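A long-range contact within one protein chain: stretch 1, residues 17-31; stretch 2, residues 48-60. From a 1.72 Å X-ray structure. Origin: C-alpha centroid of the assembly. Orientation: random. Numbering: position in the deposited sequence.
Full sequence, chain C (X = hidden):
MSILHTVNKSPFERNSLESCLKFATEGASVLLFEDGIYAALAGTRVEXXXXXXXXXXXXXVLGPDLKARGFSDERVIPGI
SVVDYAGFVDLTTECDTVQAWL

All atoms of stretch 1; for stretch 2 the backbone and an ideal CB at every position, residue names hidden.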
# COMPACT_ATOMS: atom_id res chain seq x y z
N LEU C 17 -13.85 -4.76 -1.01
CA LEU C 17 -15.06 -5.15 -1.73
C LEU C 17 -16.13 -5.67 -0.77
O LEU C 17 -17.30 -5.28 -0.86
CB LEU C 17 -14.73 -6.20 -2.79
CG LEU C 17 -15.78 -6.63 -3.82
CD1 LEU C 17 -16.48 -7.89 -3.34
CD2 LEU C 17 -16.77 -5.50 -4.07
N GLU C 18 -15.74 -6.52 0.17
CA GLU C 18 -16.69 -7.07 1.13
C GLU C 18 -17.36 -5.99 1.97
O GLU C 18 -18.57 -6.04 2.21
CB GLU C 18 -16.00 -8.09 2.03
CG GLU C 18 -15.52 -9.33 1.28
CD GLU C 18 -14.93 -10.38 2.20
OE1 GLU C 18 -13.94 -10.07 2.91
OE2 GLU C 18 -15.45 -11.51 2.21
N SER C 19 -16.59 -5.00 2.41
CA SER C 19 -17.15 -3.92 3.22
C SER C 19 -18.11 -3.08 2.37
O SER C 19 -19.17 -2.66 2.84
CB SER C 19 -16.03 -3.02 3.76
OG SER C 19 -15.14 -3.77 4.56
N CYS C 20 -17.73 -2.84 1.12
CA CYS C 20 -18.56 -2.06 0.22
C CYS C 20 -19.93 -2.71 0.03
O CYS C 20 -20.97 -2.06 0.20
CB CYS C 20 -17.88 -1.91 -1.14
SG CYS C 20 -18.96 -1.21 -2.41
N LEU C 21 -19.92 -3.99 -0.31
CA LEU C 21 -21.16 -4.72 -0.54
C LEU C 21 -22.05 -4.79 0.69
O LEU C 21 -23.27 -4.95 0.57
CB LEU C 21 -20.85 -6.13 -1.05
CG LEU C 21 -20.12 -6.20 -2.39
CD1 LEU C 21 -19.98 -7.65 -2.82
CD2 LEU C 21 -20.88 -5.41 -3.45
N LYS C 22 -21.45 -4.67 1.87
CA LYS C 22 -22.21 -4.71 3.11
C LYS C 22 -22.94 -3.39 3.38
O LYS C 22 -24.08 -3.39 3.86
CB LYS C 22 -21.30 -5.01 4.30
CG LYS C 22 -21.99 -4.84 5.64
CD LYS C 22 -21.09 -5.19 6.81
CE LYS C 22 -21.80 -4.93 8.13
NZ LYS C 22 -20.99 -5.32 9.32
N PHE C 23 -22.30 -2.27 3.06
CA PHE C 23 -22.90 -0.97 3.33
C PHE C 23 -23.63 -0.30 2.17
O PHE C 23 -24.41 0.63 2.38
CB PHE C 23 -21.84 -0.02 3.89
CG PHE C 23 -21.30 -0.45 5.23
CD1 PHE C 23 -20.10 -1.13 5.33
CD2 PHE C 23 -22.02 -0.18 6.39
CE1 PHE C 23 -19.62 -1.55 6.56
CE2 PHE C 23 -21.55 -0.60 7.63
CZ PHE C 23 -20.34 -1.28 7.72
N ALA C 24 -23.39 -0.75 0.94
CA ALA C 24 -24.06 -0.17 -0.22
C ALA C 24 -25.55 -0.50 -0.10
O ALA C 24 -25.90 -1.63 0.24
CB ALA C 24 -23.50 -0.75 -1.50
N THR C 25 -26.41 0.47 -0.38
CA THR C 25 -27.84 0.25 -0.27
C THR C 25 -28.54 0.11 -1.62
O THR C 25 -27.98 0.45 -2.66
CB THR C 25 -28.53 1.38 0.53
OG1 THR C 25 -28.25 2.64 -0.09
CG2 THR C 25 -28.01 1.39 1.96
N GLU C 26 -29.76 -0.41 -1.58
CA GLU C 26 -30.58 -0.61 -2.77
C GLU C 26 -30.54 0.59 -3.71
O GLU C 26 -30.79 1.71 -3.29
CB GLU C 26 -32.04 -0.87 -2.35
CG GLU C 26 -33.05 -0.86 -3.49
CD GLU C 26 -33.04 -2.15 -4.30
OE1 GLU C 26 -33.30 -3.21 -3.71
OE2 GLU C 26 -32.77 -2.08 -5.52
N GLY C 27 -30.21 0.34 -4.97
CA GLY C 27 -30.17 1.41 -5.94
C GLY C 27 -28.80 2.03 -6.16
O GLY C 27 -28.60 2.76 -7.13
N ALA C 28 -27.87 1.75 -5.27
CA ALA C 28 -26.52 2.30 -5.38
C ALA C 28 -25.75 1.61 -6.50
O ALA C 28 -26.13 0.53 -6.97
CB ALA C 28 -25.77 2.14 -4.06
N SER C 29 -24.67 2.24 -6.93
CA SER C 29 -23.84 1.68 -7.99
C SER C 29 -22.45 1.40 -7.44
O SER C 29 -21.98 2.09 -6.53
CB SER C 29 -23.74 2.64 -9.17
OG SER C 29 -25.01 2.81 -9.78
N VAL C 30 -21.80 0.38 -7.98
CA VAL C 30 -20.46 0.01 -7.56
C VAL C 30 -19.60 -0.17 -8.80
O VAL C 30 -19.99 -0.87 -9.74
CB VAL C 30 -20.46 -1.31 -6.76
CG1 VAL C 30 -19.04 -1.66 -6.35
CG2 VAL C 30 -21.34 -1.19 -5.53
N LEU C 31 -18.45 0.49 -8.82
CA LEU C 31 -17.53 0.38 -9.94
C LEU C 31 -16.25 -0.27 -9.49
O LEU C 31 -15.61 0.16 -8.53
CB LEU C 31 -17.20 1.75 -10.54
CG LEU C 31 -16.09 1.68 -11.60
CD1 LEU C 31 -16.61 0.97 -12.85
CD2 LEU C 31 -15.61 3.07 -11.95
N UNK C 48 -20.28 -15.90 -5.83
CA UNK C 48 -21.54 -16.01 -5.11
C UNK C 48 -21.99 -14.71 -4.46
O UNK C 48 -23.13 -14.29 -4.62
CB UNK C 48 -21.42 -17.10 -4.04
N UNK C 49 -21.09 -14.08 -3.72
CA UNK C 49 -21.42 -12.83 -3.04
C UNK C 49 -21.60 -11.67 -4.01
O UNK C 49 -22.39 -10.76 -3.76
CB UNK C 49 -20.33 -12.48 -2.02
N UNK C 50 -20.88 -11.70 -5.12
CA UNK C 50 -21.02 -10.64 -6.11
C UNK C 50 -22.36 -10.79 -6.82
O UNK C 50 -23.08 -9.81 -7.02
CB UNK C 50 -19.87 -10.67 -7.11
N UNK C 51 -22.71 -12.02 -7.18
CA UNK C 51 -23.97 -12.29 -7.86
C UNK C 51 -25.14 -11.86 -6.97
O UNK C 51 -26.11 -11.28 -7.45
CB UNK C 51 -24.08 -13.77 -8.22
N UNK C 52 -25.03 -12.15 -5.68
CA UNK C 52 -26.08 -11.76 -4.74
C UNK C 52 -26.24 -10.25 -4.73
O UNK C 52 -27.36 -9.74 -4.66
CB UNK C 52 -25.77 -12.27 -3.33
N UNK C 53 -25.13 -9.53 -4.82
CA UNK C 53 -25.15 -8.07 -4.81
C UNK C 53 -25.91 -7.51 -6.01
O UNK C 53 -26.56 -6.47 -5.91
CB UNK C 53 -23.72 -7.52 -4.80
N UNK C 54 -25.81 -8.19 -7.15
CA UNK C 54 -26.50 -7.76 -8.36
C UNK C 54 -28.00 -7.66 -8.11
O UNK C 54 -28.72 -7.00 -8.86
CB UNK C 54 -26.22 -8.72 -9.51
N UNK C 55 -28.46 -8.32 -7.06
CA UNK C 55 -29.87 -8.31 -6.72
C UNK C 55 -30.38 -6.96 -6.24
O UNK C 55 -31.57 -6.68 -6.35
CB UNK C 55 -30.14 -9.36 -5.64
N UNK C 56 -29.50 -6.12 -5.70
CA UNK C 56 -29.95 -4.82 -5.22
C UNK C 56 -29.09 -3.65 -5.67
O UNK C 56 -29.48 -2.49 -5.54
CB UNK C 56 -30.00 -4.84 -3.69
N UNK C 57 -27.91 -3.95 -6.22
CA UNK C 57 -26.99 -2.91 -6.68
C UNK C 57 -26.72 -3.02 -8.17
O UNK C 57 -26.91 -4.08 -8.76
CB UNK C 57 -25.67 -2.99 -5.91
N UNK C 58 -26.27 -1.92 -8.77
CA UNK C 58 -25.90 -1.90 -10.18
C UNK C 58 -24.37 -1.99 -10.15
O UNK C 58 -23.71 -1.12 -9.60
CB UNK C 58 -26.41 -0.66 -10.91
N UNK C 59 -23.82 -3.06 -10.72
CA UNK C 59 -22.37 -3.25 -10.71
C UNK C 59 -21.76 -2.95 -12.08
O UNK C 59 -22.31 -3.31 -13.12
CB UNK C 59 -22.03 -4.68 -10.29
N UNK C 60 -20.60 -2.28 -12.05
CA UNK C 60 -19.88 -1.92 -13.26
C UNK C 60 -18.42 -2.30 -13.09
O UNK C 60 -17.91 -2.35 -11.97
CB UNK C 60 -20.03 -0.43 -13.57

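Position 48, in the helix of the second stretch, lies beyond reach of stretch 1, which sets no preference; it is Ser48. At position 49 CA-to-CB points toward stretch 1, with the ideal CB 4.9 Å from Leu21 CD1 and the carboxylate of Glu18 further out. A long polar or basic side chain would suit, its stem passing the leucine. The residue is Gln49, whose OE1 stands 3.7 Å from Glu18 OE2; the two oxygens make no hydrogen bond, so Gln49 lies near Glu18 without pairing with it. Position 50 points sideways, its CB 5.3 Å from Leu21 CD1, so many aliphatic residues would do; it is Val50. Positions 51 and 52 are out of reach and open to most helical residues: Thr51 and Glu52.

Position 53 points toward stretch 1 and its CB already lies 3.8 Å from Leu21 CD2, so a small side chain fits best. Ala53 makes exactly this contact. Position 54 is out of reach and is Leu54. At position 55 an ideal CB would stand 3.0 Å from the carbonyl O of residue 52, a clash that favours glycine, and Gly55 is found.

Position 56 has its CB 3.7 Å from Glu26 OE1, while the carbonyls of Leu21 and Ala24 lie on another side. A long basic side chain could reach either the carboxylate or the two carbonyls. Lys56 takes the carbonyls and makes no salt bridge with Glu26: NZ lies 3.6 Å from Leu21 O, and water 1, which accepts from NZ (2.9 Å), lies within donating distance of Leu21 O (2.7 Å) and Ala24 O (2.9 Å). Its backbone O receives a hydrogen bond from Gly27 N (3.0 Å).

Position 57 points sideways, near Val30 CG2 (4.7 Å from its CB), with Leu21, Ala24 and Ala28 lining a largely apolar pocket, the Thr25 and Ala28 carbonyl oxygens at its edge. A branched aliphatic or methionine would fill it. Leu57 does so: CD1 lies 3.9 Å from both Leu21 CD2 and Val30 CG2, and CD2 lies 3.7 Å from Ala24 CB.

From position 58 the backbone runs as a parallel strand beside 29-31, held by hydrogen bonds from the N of position 58 to Ala28 O (3.0 Å), Val30 N to the O of position 58 (2.9 Å) and the N of position 60 to Val30 O (2.8 Å). At 58 the CB shares a face with Ser29, 3.9 Å from its OG, and polar or long residues are tolerated; the extended Lys58 leads its end away. Position 59 turns to the face of Val30, calling for an aliphatic residue, and Leu59 packs CD2 3.7 Å from Val30 CB. Position 60 returns to the face of Ser29 and Leu31, where an aromatic or large aliphatic could cover Leu31 CD1. Tyr60 places CB 3.7 Å from that atom, and water 2 bridges its OH (2.5 Å) to Ser29 OG (2.8 Å).

Stretch 2, residues 48-60: SQVTEALGKLKLY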
# COMPACT_ATOMS: atom_id res chain seq x y z
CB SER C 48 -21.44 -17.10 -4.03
OG SER C 48 -21.27 -18.38 -4.61
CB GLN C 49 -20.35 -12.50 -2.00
CG GLN C 49 -18.92 -12.58 -2.50
CD GLN C 49 -17.90 -12.53 -1.37
OE1 GLN C 49 -17.81 -11.54 -0.64
NE2 GLN C 49 -17.14 -13.61 -1.21
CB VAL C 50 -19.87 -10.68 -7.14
CG1 VAL C 50 -20.09 -9.60 -8.21
CG2 VAL C 50 -18.54 -10.45 -6.43
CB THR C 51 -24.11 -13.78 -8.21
OG1 THR C 51 -23.05 -14.16 -9.10
CG2 THR C 51 -25.45 -14.05 -8.88
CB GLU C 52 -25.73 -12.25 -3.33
CG GLU C 52 -26.53 -13.46 -2.87
CD GLU C 52 -28.00 -13.14 -2.66
OE1 GLU C 52 -28.68 -12.74 -3.63
OE2 GLU C 52 -28.48 -13.29 -1.51
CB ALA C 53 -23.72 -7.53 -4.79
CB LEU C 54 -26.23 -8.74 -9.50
CG LEU C 54 -24.83 -8.66 -10.13
CD1 LEU C 54 -24.63 -9.83 -11.08
CD2 LEU C 54 -24.68 -7.33 -10.85
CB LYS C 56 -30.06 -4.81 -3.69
CG LYS C 56 -28.75 -4.62 -2.92
CD LYS C 56 -27.77 -5.76 -3.12
CE LYS C 56 -26.84 -5.90 -1.91
NZ LYS C 56 -26.22 -4.60 -1.51
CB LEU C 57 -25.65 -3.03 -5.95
CG LEU C 57 -25.62 -3.08 -4.42
CD1 LEU C 57 -24.19 -3.38 -3.97
CD2 LEU C 57 -26.12 -1.76 -3.84
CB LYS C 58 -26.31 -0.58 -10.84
CG LYS C 58 -27.80 -0.28 -10.77
CD LYS C 58 -28.10 1.06 -11.42
CE LYS C 58 -29.59 1.37 -11.39
NZ LYS C 58 -29.90 2.64 -12.11
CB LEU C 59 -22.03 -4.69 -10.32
CG LEU C 59 -22.59 -5.24 -9.01
CD1 LEU C 59 -22.03 -6.65 -8.79
CD2 LEU C 59 -22.22 -4.34 -7.85
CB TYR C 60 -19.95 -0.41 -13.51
CG TYR C 60 -21.35 0.13 -13.63
CD1 TYR C 60 -22.13 0.36 -12.49
CD2 TYR C 60 -21.91 0.39 -14.88
CE1 TYR C 60 -23.43 0.85 -12.61
CE2 TYR C 60 -23.21 0.87 -15.00
CZ TYR C 60 -23.96 1.09 -13.86
OH TYR C 60 -25.26 1.54 -13.98
O HOH W 1 -25.75 -4.28 1.34
O HOH W 2 -26.09 3.30 -12.37
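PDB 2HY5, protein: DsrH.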